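Local atomic coordinates of phosphoacetylglucosamine mutase (Aspergillus lentulus, PDB entry 5O9X), a protein that interconverts N-acetylglucosamine 6-phosphate and N-acetylglucosamine 1-phosphate, a phosphomutase step on the route to UDP-N-acetylglucosamine. Residues A[32-36]-A[70-76]; A[26-30]-A[361-365]; A[63-67]-A[162-167]; A[287-291]-A[381-385]. The protein carries 1 engineered substitution. One frame throughout, in Å; residues are numbered along the deposited sequence.

Contact 1 (A[32-36]-A[70-76]). Unlike the reference sequence in segment 32-36: Lys35 (reference Arg). With G16 (1,6-di-O-phosphono-alpha-D-glucopyranose), chain B.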
loop_
_atom_site.group_PDB
_atom_site.type_symbol
_atom_site.label_atom_id
_atom_site.label_comp_id
_atom_site.label_asym_id
_atom_site.label_seq_id
_atom_site.Cartn_x
_atom_site.Cartn_y
_atom_site.Cartn_z
ATOM N N PHE A 32 11.406 7.789 -2.877
ATOM C CA PHE A 32 12.633 7.413 -3.524
ATOM C C PHE A 32 12.891 5.916 -3.291
ATOM O O PHE A 32 12.710 5.426 -2.166
ATOM C CB PHE A 32 13.797 8.208 -2.943
ATOM C CG PHE A 32 13.632 9.713 -3.104
ATOM C CD1 PHE A 32 13.795 10.321 -4.361
ATOM C CD2 PHE A 32 13.289 10.497 -1.999
ATOM C CE1 PHE A 32 13.593 11.698 -4.498
ATOM C CE2 PHE A 32 13.109 11.890 -2.128
ATOM C CZ PHE A 32 13.287 12.481 -3.385
ATOM N N ARG A 33 13.286 5.229 -4.350
ATOM C CA ARG A 33 13.523 3.808 -4.288
ATOM C C ARG A 33 14.526 3.409 -5.363
ATOM O O ARG A 33 14.366 3.771 -6.528
ATOM C CB ARG A 33 12.165 3.102 -4.554
ATOM C CG ARG A 33 12.219 1.660 -4.113
ATOM C CD ARG A 33 10.804 1.097 -4.216
ATOM N NE ARG A 33 9.845 1.588 -3.221
ATOM C CZ ARG A 33 8.585 1.036 -3.138
ATOM N NH1 ARG A 33 8.277 -0.066 -3.888
ATOM N NH2 ARG A 33 7.680 1.450 -2.232
ATOM N N MET A 34 15.546 2.653 -5.003
ATOM C CA MET A 34 16.615 2.354 -5.927
ATOM C C MET A 34 17.551 1.346 -5.296
ATOM O O MET A 34 17.349 0.976 -4.119
ATOM C CB MET A 34 17.402 3.647 -6.255
ATOM C CG MET A 34 18.117 4.223 -5.052
ATOM S SD MET A 34 18.456 5.990 -5.227
ATOM C CE MET A 34 16.872 6.826 -5.111
ATOM N N LYS A 35 18.601 0.949 -6.038
ATOM C CA LYS A 35 19.633 0.082 -5.452
ATOM C C LYS A 35 20.207 0.772 -4.211
ATOM O O LYS A 35 20.510 1.972 -4.242
ATOM C CB LYS A 35 20.726 -0.367 -6.476
ATOM C CG LYS A 35 21.415 -1.649 -6.060
ATOM C CD LYS A 35 22.376 -2.134 -7.137
ATOM C CE LYS A 35 23.501 -2.989 -6.546
ATOM N NZ LYS A 35 24.049 -3.818 -7.668
ATOM N N ALA A 36 20.358 0.002 -3.124
ATOM C CA ALA A 36 20.613 0.581 -1.783
ATOM C C ALA A 36 21.953 1.303 -1.742
ATOM O O ALA A 36 22.109 2.241 -0.954
ATOM C CB ALA A 36 20.569 -0.480 -0.706
ATOM N N HIS A 70 7.753 -4.094 -2.116
ATOM C CA HIS A 70 7.713 -5.297 -2.956
ATOM C C HIS A 70 9.034 -5.546 -3.714
ATOM O O HIS A 70 9.228 -6.657 -4.285
ATOM C CB HIS A 70 6.577 -5.197 -4.055
ATOM C CG HIS A 70 6.974 -4.448 -5.277
ATOM N ND1 HIS A 70 6.835 -3.066 -5.375
ATOM C CD2 HIS A 70 7.520 -4.855 -6.451
ATOM C CE1 HIS A 70 7.268 -2.670 -6.563
ATOM N NE2 HIS A 70 7.687 -3.740 -7.230
ATOM N N ASN A 71 9.903 -4.524 -3.774
ATOM C CA ASN A 71 11.180 -4.620 -4.562
ATOM C C ASN A 71 12.149 -5.745 -4.116
ATOM O O ASN A 71 12.133 -6.184 -2.938
ATOM C CB ASN A 71 11.967 -3.297 -4.591
ATOM C CG ASN A 71 11.254 -2.214 -5.438
ATOM O OD1 ASN A 71 10.036 -2.077 -5.379
ATOM N ND2 ASN A 71 12.039 -1.434 -6.183
ATOM N N PRO A 72 13.026 -6.152 -5.052
ATOM C CA PRO A 72 14.007 -7.198 -4.668
ATOM C C PRO A 72 14.894 -6.658 -3.509
ATOM O O PRO A 72 14.996 -5.415 -3.281
ATOM C CB PRO A 72 14.847 -7.400 -5.980
ATOM C CG PRO A 72 13.850 -7.001 -7.106
ATOM C CD PRO A 72 13.141 -5.781 -6.519
ATOM N N ALA A 73 15.486 -7.595 -2.764
ATOM C CA ALA A 73 16.289 -7.324 -1.547
ATOM C C ALA A 73 17.407 -6.300 -1.739
ATOM O O ALA A 73 17.732 -5.620 -0.751
ATOM C CB ALA A 73 16.898 -8.655 -1.018
ATOM N N GLU A 74 17.998 -6.172 -2.952
ATOM C CA GLU A 74 19.149 -5.265 -3.122
ATOM C C GLU A 74 18.688 -3.796 -3.098
ATOM O O GLU A 74 19.503 -2.871 -2.974
ATOM C CB GLU A 74 19.848 -5.503 -4.478
ATOM C CG GLU A 74 18.962 -5.089 -5.673
ATOM C CD GLU A 74 19.634 -5.290 -7.048
ATOM O OE1 GLU A 74 20.861 -5.538 -7.108
ATOM O OE2 GLU A 74 18.919 -5.182 -8.061
ATOM N N ASP A 75 17.392 -3.560 -3.205
ATOM C CA ASP A 75 16.884 -2.145 -3.187
ATOM C C ASP A 75 16.584 -1.683 -1.758
ATOM O O ASP A 75 16.419 -2.483 -0.822
ATOM C CB ASP A 75 15.590 -2.002 -3.992
ATOM C CG ASP A 75 15.804 -2.141 -5.511
ATOM O OD1 ASP A 75 16.982 -2.150 -5.974
ATOM O OD2 ASP A 75 14.791 -2.212 -6.257
ATOM N N ASN A 76 16.480 -0.365 -1.575
ATOM C CA ASN A 76 15.842 0.182 -0.412
ATOM C C ASN A 76 15.202 1.501 -0.821
ATOM O O ASN A 76 15.171 1.833 -2.048
ATOM C CB ASN A 76 16.797 0.310 0.815
ATOM C CG ASN A 76 16.049 0.065 2.136
ATOM O OD1 ASN A 76 14.831 0.278 2.186
ATOM N ND2 ASN A 76 16.753 -0.441 3.210
HETATM C C1 G16 B . 4.013 0.861 -4.559
HETATM C C2 G16 B . 2.794 1.759 -4.374
HETATM C C3 G16 B . 1.542 1.105 -5.040
HETATM C C4 G16 B . 1.729 0.760 -6.507
HETATM C C5 G16 B . 2.952 -0.141 -6.624
HETATM C C6 G16 B . 3.454 -0.346 -8.034
HETATM O O1 G16 B . 3.778 -0.382 -3.889
HETATM O O2 G16 B . 2.517 2.100 -2.981
HETATM O O3 G16 B . 0.479 1.937 -4.793
HETATM O O4 G16 B . 0.589 0.022 -7.133
HETATM O O5 G16 B . 4.125 0.473 -6.039
HETATM O O6 G16 B . 3.805 1.006 -8.575
HETATM P P G16 B . 4.482 1.101 -10.047
HETATM O O1P G16 B . 3.613 0.298 -11.043
HETATM O O2P G16 B . 5.877 0.436 -9.968
HETATM O O3P G16 B . 4.680 2.593 -10.388
HETATM P "P'" G16 B . 4.736 -0.936 -2.681
HETATM O O1X G16 B . 5.217 0.289 -1.858
HETATM O O2X G16 B . 6.011 -1.539 -3.354
HETATM O O3X G16 B . 4.017 -2.042 -1.988
#

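Contact 2 (A[26-30]-A[361-365]). With G16 (1,6-di-O-phosphono-alpha-D-glucopyranose), chain B.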
loop_
_atom_site.group_PDB
_atom_site.type_symbol
_atom_site.label_atom_id
_atom_site.label_comp_id
_atom_site.label_asym_id
_atom_site.label_seq_id
_atom_site.Cartn_x
_atom_site.Cartn_y
_atom_site.Cartn_z
ATOM N N GLN A 26 14.184 10.749 -8.505
ATOM C CA GLN A 26 12.803 11.166 -8.639
ATOM C C GLN A 26 11.998 10.503 -7.519
ATOM O O GLN A 26 12.320 9.381 -7.106
ATOM C CB GLN A 26 12.262 10.818 -10.035
ATOM C CG GLN A 26 12.666 9.415 -10.480
ATOM C CD GLN A 26 12.032 8.947 -11.805
ATOM O OE1 GLN A 26 12.430 9.403 -12.896
ATOM N NE2 GLN A 26 11.054 7.997 -11.711
ATOM N N TYR A 27 10.945 11.167 -7.056
ATOM C CA TYR A 27 10.150 10.645 -5.936
ATOM C C TYR A 27 9.350 9.347 -6.317
ATOM O O TYR A 27 9.197 8.433 -5.502
ATOM C CB TYR A 27 9.239 11.749 -5.399
ATOM C CG TYR A 27 8.674 11.470 -4.035
ATOM C CD1 TYR A 27 9.403 11.816 -2.868
ATOM C CD2 TYR A 27 7.402 10.884 -3.891
ATOM C CE1 TYR A 27 8.869 11.577 -1.626
ATOM C CE2 TYR A 27 6.838 10.669 -2.619
ATOM C CZ TYR A 27 7.578 11.005 -1.502
ATOM O OH TYR A 27 7.109 10.778 -0.216
ATOM N N GLY A 28 8.876 9.261 -7.548
ATOM C CA GLY A 28 8.257 7.995 -8.024
ATOM C C GLY A 28 6.860 7.816 -7.430
ATOM O O GLY A 28 6.238 8.757 -6.887
ATOM N N THR A 29 6.373 6.604 -7.515
ATOM C CA THR A 29 5.000 6.304 -7.111
ATOM C C THR A 29 4.842 6.453 -5.594
ATOM O O THR A 29 3.766 6.923 -5.117
ATOM C CB THR A 29 4.708 4.849 -7.538
ATOM O OG1 THR A 29 4.839 4.753 -8.960
ATOM C CG2 THR A 29 3.266 4.436 -7.204
ATOM N N ALA A 30 5.834 5.939 -4.845
ATOM C CA ALA A 30 5.748 5.846 -3.353
ATOM C C ALA A 30 6.968 6.410 -2.589
ATOM O O ALA A 30 7.123 6.110 -1.413
ATOM C CB ALA A 30 5.521 4.372 -2.933
ATOM N N THR A 361 -2.166 4.825 -10.687
ATOM C CA THR A 361 -1.503 3.903 -9.787
ATOM C C THR A 361 -0.863 4.659 -8.627
ATOM O O THR A 361 -0.270 5.757 -8.817
ATOM C CB THR A 361 -0.477 3.073 -10.562
ATOM O OG1 THR A 361 -1.209 2.054 -11.228
ATOM C CG2 THR A 361 0.553 2.399 -9.662
ATOM N N GLY A 362 -0.996 4.075 -7.441
ATOM C CA GLY A 362 -0.304 4.645 -6.240
ATOM C C GLY A 362 -1.429 4.984 -5.231
ATOM O O GLY A 362 -2.344 5.769 -5.528
ATOM N N VAL A 363 -1.332 4.443 -4.010
ATOM C CA VAL A 363 -2.314 4.630 -2.933
ATOM C C VAL A 363 -2.765 6.113 -2.697
ATOM O O VAL A 363 -3.920 6.406 -2.454
ATOM C CB VAL A 363 -1.722 4.076 -1.569
ATOM C CG1 VAL A 363 -2.731 4.258 -0.429
ATOM C CG2 VAL A 363 -1.414 2.599 -1.694
ATOM N N LYS A 364 -1.850 7.035 -2.817
ATOM C CA LYS A 364 -2.157 8.437 -2.634
ATOM C C LYS A 364 -3.333 8.860 -3.524
ATOM O O LYS A 364 -4.290 9.493 -3.074
ATOM C CB LYS A 364 -0.857 9.278 -2.856
ATOM C CG LYS A 364 -0.225 9.205 -4.289
ATOM C CD LYS A 364 1.308 9.427 -4.298
ATOM C CE LYS A 364 1.917 9.855 -5.650
ATOM N NZ LYS A 364 3.448 9.969 -5.658
ATOM N N HIS A 365 -3.288 8.477 -4.802
ATOM C CA HIS A 365 -4.375 8.765 -5.742
ATOM C C HIS A 365 -5.687 8.057 -5.417
ATOM O O HIS A 365 -6.799 8.632 -5.629
ATOM C CB HIS A 365 -3.922 8.377 -7.162
ATOM C CG HIS A 365 -2.672 9.108 -7.566
ATOM N ND1 HIS A 365 -2.625 10.481 -7.697
ATOM C CD2 HIS A 365 -1.438 8.659 -7.877
ATOM C CE1 HIS A 365 -1.411 10.843 -8.072
ATOM N NE2 HIS A 365 -0.663 9.754 -8.181
HETATM C C1 G16 B . 4.013 0.861 -4.559
HETATM C C2 G16 B . 2.794 1.759 -4.374
HETATM C C3 G16 B . 1.542 1.105 -5.040
HETATM C C4 G16 B . 1.729 0.760 -6.507
HETATM C C5 G16 B . 2.952 -0.141 -6.624
HETATM C C6 G16 B . 3.454 -0.346 -8.034
HETATM O O1 G16 B . 3.778 -0.382 -3.889
HETATM O O2 G16 B . 2.517 2.100 -2.981
HETATM O O3 G16 B . 0.479 1.937 -4.793
HETATM O O4 G16 B . 0.589 0.022 -7.133
HETATM O O5 G16 B . 4.125 0.473 -6.039
HETATM O O6 G16 B . 3.805 1.006 -8.575
HETATM P P G16 B . 4.482 1.101 -10.047
HETATM O O1P G16 B . 3.613 0.298 -11.043
HETATM O O2P G16 B . 5.877 0.436 -9.968
HETATM O O3P G16 B . 4.680 2.593 -10.388
HETATM P "P'" G16 B . 4.736 -0.936 -2.681
HETATM O O1X G16 B . 5.217 0.289 -1.858
HETATM O O2X G16 B . 6.011 -1.539 -3.354
HETATM O O3X G16 B . 4.017 -2.042 -1.988
HETATM O O HOH W 1 1.448 6.148 -3.532
#

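Contact 3 (A[63-67]-A[162-167])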
loop_
_atom_site.group_PDB
_atom_site.type_symbol
_atom_site.label_atom_id
_atom_site.label_comp_id
_atom_site.label_asym_id
_atom_site.label_seq_id
_atom_site.Cartn_x
_atom_site.Cartn_y
_atom_site.Cartn_z
ATOM N N GLY A 63 6.583 10.858 9.913
ATOM C CA GLY A 63 7.234 9.502 9.973
ATOM C C GLY A 63 8.127 9.362 8.745
ATOM O O GLY A 63 7.869 10.010 7.656
ATOM N N VAL A 64 9.172 8.540 8.889
ATOM C CA VAL A 64 9.963 8.118 7.763
ATOM C C VAL A 64 10.048 6.586 7.823
ATOM O O VAL A 64 10.433 6.072 8.831
ATOM C CB VAL A 64 11.410 8.700 7.836
ATOM C CG1 VAL A 64 12.193 8.247 6.614
ATOM C CG2 VAL A 64 11.380 10.237 7.791
ATOM N N MET A 65 9.669 5.893 6.762
ATOM C CA MET A 65 9.783 4.425 6.736
ATOM C C MET A 65 10.888 4.092 5.740
ATOM O O MET A 65 10.816 4.549 4.574
ATOM C CB MET A 65 8.462 3.811 6.233
ATOM C CG MET A 65 8.490 2.269 6.169
ATOM S SD MET A 65 8.594 1.539 7.815
ATOM C CE MET A 65 8.969 -0.137 7.334
ATOM N N VAL A 66 11.888 3.328 6.161
ATOM C CA VAL A 66 12.969 2.967 5.252
ATOM C C VAL A 66 12.641 1.538 4.720
ATOM O O VAL A 66 12.724 0.570 5.457
ATOM C CB VAL A 66 14.338 2.994 5.935
ATOM C CG1 VAL A 66 15.447 2.532 4.939
ATOM C CG2 VAL A 66 14.571 4.440 6.480
ATOM N N THR A 67 12.211 1.458 3.448
ATOM C CA THR A 67 11.831 0.209 2.881
ATOM C C THR A 67 11.771 0.442 1.367
ATOM O O THR A 67 11.520 1.551 0.895
ATOM C CB THR A 67 10.377 -0.238 3.393
ATOM O OG1 THR A 67 10.079 -1.491 2.804
ATOM C CG2 THR A 67 9.247 0.749 2.958
ATOM N N MET A 162 9.688 -2.463 11.963
ATOM C CA MET A 162 8.225 -2.460 11.976
ATOM C C MET A 162 7.744 -2.623 10.544
ATOM O O MET A 162 8.485 -2.373 9.579
ATOM C CB MET A 162 7.693 -1.099 12.533
ATOM C CG MET A 162 8.035 -0.857 14.029
ATOM S SD MET A 162 6.822 0.167 14.915
ATOM C CE MET A 162 6.854 1.510 13.883
ATOM N N THR A 163 6.474 -3.002 10.398
ATOM C CA THR A 163 5.849 -3.089 9.055
ATOM C C THR A 163 5.533 -1.638 8.717
ATOM O O THR A 163 5.536 -0.767 9.623
ATOM C CB THR A 163 4.501 -3.902 9.117
ATOM O OG1 THR A 163 3.535 -3.211 9.877
ATOM C CG2 THR A 163 4.689 -5.302 9.745
ATOM N N THR A 164 5.373 -1.346 7.426
ATOM C CA THR A 164 4.961 -0.009 7.020
ATOM C C THR A 164 3.708 0.469 7.752
ATOM O O THR A 164 3.692 1.583 8.243
ATOM C CB THR A 164 4.887 0.032 5.489
ATOM O OG1 THR A 164 6.242 -0.076 4.997
ATOM C CG2 THR A 164 4.287 1.376 4.960
ATOM N N PRO A 165 2.635 -0.331 7.770
ATOM C CA PRO A 165 1.428 0.170 8.431
ATOM C C PRO A 165 1.621 0.391 9.942
ATOM O O PRO A 165 1.000 1.302 10.487
ATOM C CB PRO A 165 0.417 -0.992 8.252
ATOM C CG PRO A 165 0.890 -1.743 7.067
ATOM C CD PRO A 165 2.385 -1.565 6.984
ATOM N N GLN A 166 2.479 -0.409 10.606
ATOM C CA GLN A 166 2.828 -0.086 12.052
ATOM C C GLN A 166 3.388 1.316 12.205
ATOM O O GLN A 166 2.972 2.045 13.146
ATOM C CB GLN A 166 3.779 -1.085 12.670
ATOM C CG GLN A 166 3.046 -2.369 13.005
ATOM C CD GLN A 166 4.015 -3.425 13.545
ATOM O OE1 GLN A 166 5.240 -3.466 13.186
ATOM N NE2 GLN A 166 3.490 -4.276 14.422
ATOM N N LEU A 167 4.327 1.691 11.327
ATOM C CA LEU A 167 4.884 3.043 11.385
ATOM C C LEU A 167 3.764 4.125 11.150
ATOM O O LEU A 167 3.668 5.092 11.908
ATOM C CB LEU A 167 6.152 3.162 10.440
ATOM C CG LEU A 167 6.574 4.601 10.669
ATOM C CD1 LEU A 167 7.388 4.957 11.914
ATOM C CD2 LEU A 167 6.909 5.353 9.422
#

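Contact 4 (A[287-291]-A[381-385]). Unlike the reference sequence in segment 287-291: Leu291 (reference Val). With G16 (1,6-di-O-phosphono-alpha-D-glucopyranose), chain B.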
loop_
_atom_site.group_PDB
_atom_site.type_symbol
_atom_site.label_atom_id
_atom_site.label_comp_id
_atom_site.label_asym_id
_atom_site.label_seq_id
_atom_site.Cartn_x
_atom_site.Cartn_y
_atom_site.Cartn_z
ATOM N N ALA A 287 4.782 -5.855 4.507
ATOM C CA ALA A 287 3.403 -6.199 4.916
ATOM C C ALA A 287 2.403 -5.049 4.597
ATOM O O ALA A 287 1.549 -4.681 5.420
ATOM C CB ALA A 287 3.337 -6.598 6.396
ATOM N N ASP A 288 2.505 -4.527 3.375
ATOM C CA ASP A 288 1.525 -3.572 2.999
ATOM C C ASP A 288 0.735 -3.936 1.737
ATOM O O ASP A 288 0.054 -3.088 1.129
ATOM C CB ASP A 288 2.163 -2.186 2.916
ATOM C CG ASP A 288 1.136 -1.091 3.265
ATOM O OD1 ASP A 288 0.110 -1.388 3.953
ATOM O OD2 ASP A 288 1.331 -0.014 2.769
ATOM N N ARG A 289 0.828 -5.199 1.364
ATOM C CA ARG A 289 -0.037 -5.794 0.316
ATOM C C ARG A 289 -0.486 -7.137 0.846
ATOM O O ARG A 289 0.311 -7.841 1.500
ATOM C CB ARG A 289 0.775 -6.089 -0.953
ATOM C CG ARG A 289 1.269 -4.839 -1.660
ATOM C CD ARG A 289 1.987 -5.303 -2.941
ATOM N NE ARG A 289 2.664 -4.159 -3.591
ATOM C CZ ARG A 289 3.178 -4.224 -4.813
ATOM N NH1 ARG A 289 3.120 -5.365 -5.489
ATOM N NH2 ARG A 289 3.824 -3.204 -5.337
ATOM N N ILE A 290 -1.724 -7.524 0.504
ATOM C CA ILE A 290 -2.127 -8.921 0.744
ATOM C C ILE A 290 -2.931 -9.422 -0.470
ATOM O O ILE A 290 -3.772 -8.693 -0.981
ATOM C CB ILE A 290 -2.934 -9.074 2.012
ATOM C CG1 ILE A 290 -3.269 -10.577 2.270
ATOM C CG2 ILE A 290 -4.111 -8.102 2.070
ATOM C CD1 ILE A 290 -3.719 -10.825 3.672
ATOM N N LEU A 291 -2.640 -10.624 -0.938
ATOM C CA LEU A 291 -3.695 -11.408 -1.611
ATOM C C LEU A 291 -3.933 -12.758 -1.192
ATOM O O LEU A 291 -3.139 -13.307 -0.490
ATOM C CB LEU A 291 -3.590 -11.489 -3.054
ATOM C CG LEU A 291 -2.504 -11.544 -3.944
ATOM C CD1 LEU A 291 -2.633 -10.006 -3.968
ATOM C CD2 LEU A 291 -1.405 -12.328 -3.258
ATOM N N ALA A 381 -5.134 -3.982 -7.548
ATOM C CA ALA A 381 -5.133 -5.427 -7.796
ATOM C C ALA A 381 -4.002 -6.128 -7.051
ATOM O O ALA A 381 -4.136 -7.304 -6.699
ATOM C CB ALA A 381 -5.059 -5.686 -9.366
ATOM N N ASN A 382 -2.853 -5.439 -6.883
ATOM C CA ASN A 382 -1.667 -6.041 -6.263
ATOM C C ASN A 382 -1.879 -6.278 -4.753
ATOM O O ASN A 382 -0.987 -6.823 -4.083
ATOM C CB ASN A 382 -0.404 -5.121 -6.473
ATOM C CG ASN A 382 -0.534 -3.741 -5.819
ATOM O OD1 ASN A 382 -1.211 -3.586 -4.825
ATOM N ND2 ASN A 382 0.150 -2.737 -6.373
ATOM N N GLY A 383 -3.013 -5.789 -4.199
ATOM C CA GLY A 383 -3.352 -6.081 -2.767
ATOM C C GLY A 383 -3.091 -4.954 -1.771
ATOM O O GLY A 383 -3.321 -5.109 -0.578
ATOM N N HIS A 384 -2.695 -3.791 -2.251
ATOM C CA HIS A 384 -2.814 -2.575 -1.419
ATOM C C HIS A 384 -4.227 -2.135 -1.273
ATOM O O HIS A 384 -5.025 -2.227 -2.233
ATOM C CB HIS A 384 -2.122 -1.420 -2.151
ATOM C CG HIS A 384 -0.717 -1.237 -1.735
ATOM N ND1 HIS A 384 -0.372 -0.644 -0.516
ATOM C CD2 HIS A 384 0.443 -1.586 -2.338
ATOM C CE1 HIS A 384 0.959 -0.583 -0.439
ATOM N NE2 HIS A 384 1.473 -1.148 -1.526
ATOM N N GLY A 385 -4.627 -1.731 -0.067
ATOM C CA GLY A 385 -5.831 -0.959 -0.022
ATOM C C GLY A 385 -6.515 -1.025 1.345
ATOM O O GLY A 385 -5.982 -1.587 2.305
HETATM C C1 G16 B . 4.013 0.861 -4.559
HETATM C C2 G16 B . 2.794 1.759 -4.374
HETATM C C3 G16 B . 1.542 1.105 -5.040
HETATM C C4 G16 B . 1.729 0.760 -6.507
HETATM C C5 G16 B . 2.952 -0.141 -6.624
HETATM C C6 G16 B . 3.454 -0.346 -8.034
HETATM O O1 G16 B . 3.778 -0.382 -3.889
HETATM O O2 G16 B . 2.517 2.100 -2.981
HETATM O O3 G16 B . 0.479 1.937 -4.793
HETATM O O4 G16 B . 0.589 0.022 -7.133
HETATM O O5 G16 B . 4.125 0.473 -6.039
HETATM O O6 G16 B . 3.805 1.006 -8.575
HETATM P P G16 B . 4.482 1.101 -10.047
HETATM O O1P G16 B . 3.613 0.298 -11.043
HETATM O O2P G16 B . 5.877 0.436 -9.968
HETATM O O3P G16 B . 4.680 2.593 -10.388
HETATM P "P'" G16 B . 4.736 -0.936 -2.681
HETATM O O1X G16 B . 5.217 0.289 -1.858
HETATM O O2X G16 B . 6.011 -1.539 -3.354
HETATM O O3X G16 B . 4.017 -2.042 -1.988
HETATM O O HOH W 2 1.240 -7.833 -5.137
#

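Contact 1 (A[32-36]-A[70-76])
Met34 and Asn76 form an antiparallel hydrogen-bonded pair, Met34 N giving to Asn76 O (3.1 Å) and Asn76 N to Met34 O (3.0 Å). Beyond the non-hydrogen-bonded pair Lys35–Asp75, Ala36 N donates to Glu74 O, inside the type I turn 72-75.

Among the side chains, Arg33 runs out over Asn71 and bends at chi3 (-71°), which brings NH1 to Asn71 OD1 (3.1 Å). The guanidinium and amide planes stand 81° apart, and the donor lies above the carbonyl plane. Asn71 ND2 in turn bonds Asp75 OD2 and Thr509 O, so both ends of the amide are held.

The charged contacts differ in strength. Lys35 NZ makes a long salt bridge to Glu74 OE1 (3.7 Å) at the surface. Arg33 instead grips the 1-phosphate of the bisphosphate with two nitrogens, NH1 to O2X (2.8 Å) and NH2 to O1X (2.7 Å). His70 ND1 shares O2X in a nearly straight bond of 2.7 Å, while Glu510 engages its NE2.

Edge strand 32-35 of domain I, paired with strand 75-81, thus brings Arg33 beside the active-site loop that precedes strand 75-81 and carries the phosphoserine in phosphohexomutases.

Contact 2 (A[26-30]-A[361-365])
The methyl of Thr361 faces that of Thr29, CG2 to CG2 at 4.2 Å, and also brushes the sugar, lying 3.5 Å from O4 of the bisphosphate. Thr29 places its two branches differently: with chi1 at -61°, OG1 turns to the 6-phosphate and donates to O3P at 2.6 Å, while CG2 is directed at the 361-365 backbone. That methyl sits against Gly362, 3.7 Å from its CA, packing directly on the glycine backbone. Gly362 is the N-cap of helix 363-370, and its own N–H is taken by Glu380, another residue bonded to the ligand.

The next residue opens the helix. Val363 N donates to the O3 hydroxyl of the sugar (3.2 Å, 136° at the hydrogen), so the first turn of a domain III helix presents its amino end to the ring, in the cleft where domain I (Thr29) and domain III (Val363) both bond the ligand.

Lys364 then turns back across the cleft. Its CG stands between the backbone N and the carbonyl carbon (chi1 63°), and from there the chain runs extended until NZ meets the loop 26-30. The ammonium approaches Thr29 O from well above the carbonyl plane (3.1 Å) and makes a weaker bond to Gly28 O (3.3 Å); it also lies at the edge of the Tyr27 ring. Glu93 supplies a salt bridge to the same nitrogen. A water donates to Thr29 O and weakly accepts from Lys364 N, linking the two backbones. Within the helix start, His365 N bonds weakly back to Gly362 O.

Contact 3 (A[63-67]-A[162-167])
The start of helix 164-176, the helix that follows edge strand 155-161 of the domain I sheet, rests on central strand 61-66 through Met65, Leu167 and Thr164. Met65 makes up most of the strand's side of the interface. Its CG leaves anti to the backbone N (chi1 180°) and the chain bends at chi2, which lays sulfur and methyl along the first helical turn. The Met65 and Leu167 chains lie alongside, running opposite ways, with Met65 CB 3.9 Å from Leu167 CD2 and Met65 SD 3.9 Å from Leu167 CB. The thioether methyl pushes on under the residues leading into the helix, and Met65 CE comes to 3.2 Å from Met162 O.

Leu167 CD2 also covers the backbone of the strand, 3.6 Å from Val64 O, and lies over Gly63, whose lack of a side chain leaves room for that methyl. The helix end itself is shaped by a capping box: Gln166 N bonds to Thr163 OG1 (3.1 Å), and Gln166 OE1 receives Thr163 N (3.1 Å). Val64 and Val66 point to the other side of the sheet, towards helix 138-151, giving the layered alpha/beta/alpha arrangement of the domain.

Toward the ligand end of the strand the contact turns more polar. Thr164 OG1 lies 3.5 Å from Met65 CG but finds its hydrogen-bond partner in Asp286. Thr67 stands roughly perpendicular to Thr164 and offers it only the methyl, CG2 to OG1 at 3.7 Å. The hydroxyl of Thr67 bonds instead to Asp133 and to the backbone N of the engineered Ala69.

Contact 4 (A[287-291]-A[381-385])
The backbones of 287-291 and 381-385 come closest at Arg289 and Gly383, whose CA atoms are 4.5 Å apart. Ile290 N donates to Gly383 O (3.1 Å, 164° at the hydrogen) from above the carbonyl plane. Gly383 CA lies 3.2 Å from Ile290 O as a CH...O contact, an approach that the bare CA of Gly383 allows. An Asx turn, His384 N to Asn382 OD1, shapes the second loop.

Arg289 runs extended to NE, and its guanidinium stacks on the Asn382 amide, the planes 12° apart and Asn382 ND2 3.7 Å above the guanidinium plane. A water joins Arg289 NH1 to Asn382 O. Against the arginine's aliphatic part lies the imidazole, with His384 CD2 3.4 Å from Arg289 CG; the carbonyl oxygen of Asp288 covers one face of the same ring.

Both basic side chains end on the 1-phosphate. O3X receives His384 NE2 at 2.7 Å and Arg289 NE at 3.0 Å, while Arg289 NH2 reaches the bridging O1 at 3.2 Å. Asn382 ND2 adds a weak bond to O4.

The DGDADR loop of domain II, which binds the metal in relatives, and the domain III sugar-binding loop thus share one phosphate; a donor at the bridging O1 would be expected to stabilise negative charge building up there as the P'–O1 bond breaks, and those on O3X to offset charge on the phosphate.

Contacts 1, 2 and 4 surround the same bisphosphate, their centres 15 to 18 Å apart. Contacts 1 and 4 hold the 1-phosphate from three domains and meet directly, His70 ND1 lying 3.0 Å from Arg289 NH2. Contact 2 reaches the sugar and the 6-phosphate and touches contact 4 where Val363 CG2 is 3.6 Å from His384 ND1, and contact 1 where Phe32 CD1 is 3.3 Å from Gln26 O. Contact 3 stands behind this ring in domain I. It adjoins contact 1 through neighbouring strands, with Asn76 OD1 3.1 Å from Thr67 CA, and contact 4 where Pro165 CG packs 3.2 Å from Asp288 OD1. Contacts 2 and 3 remain separate, about 7 Å apart between nearest atoms.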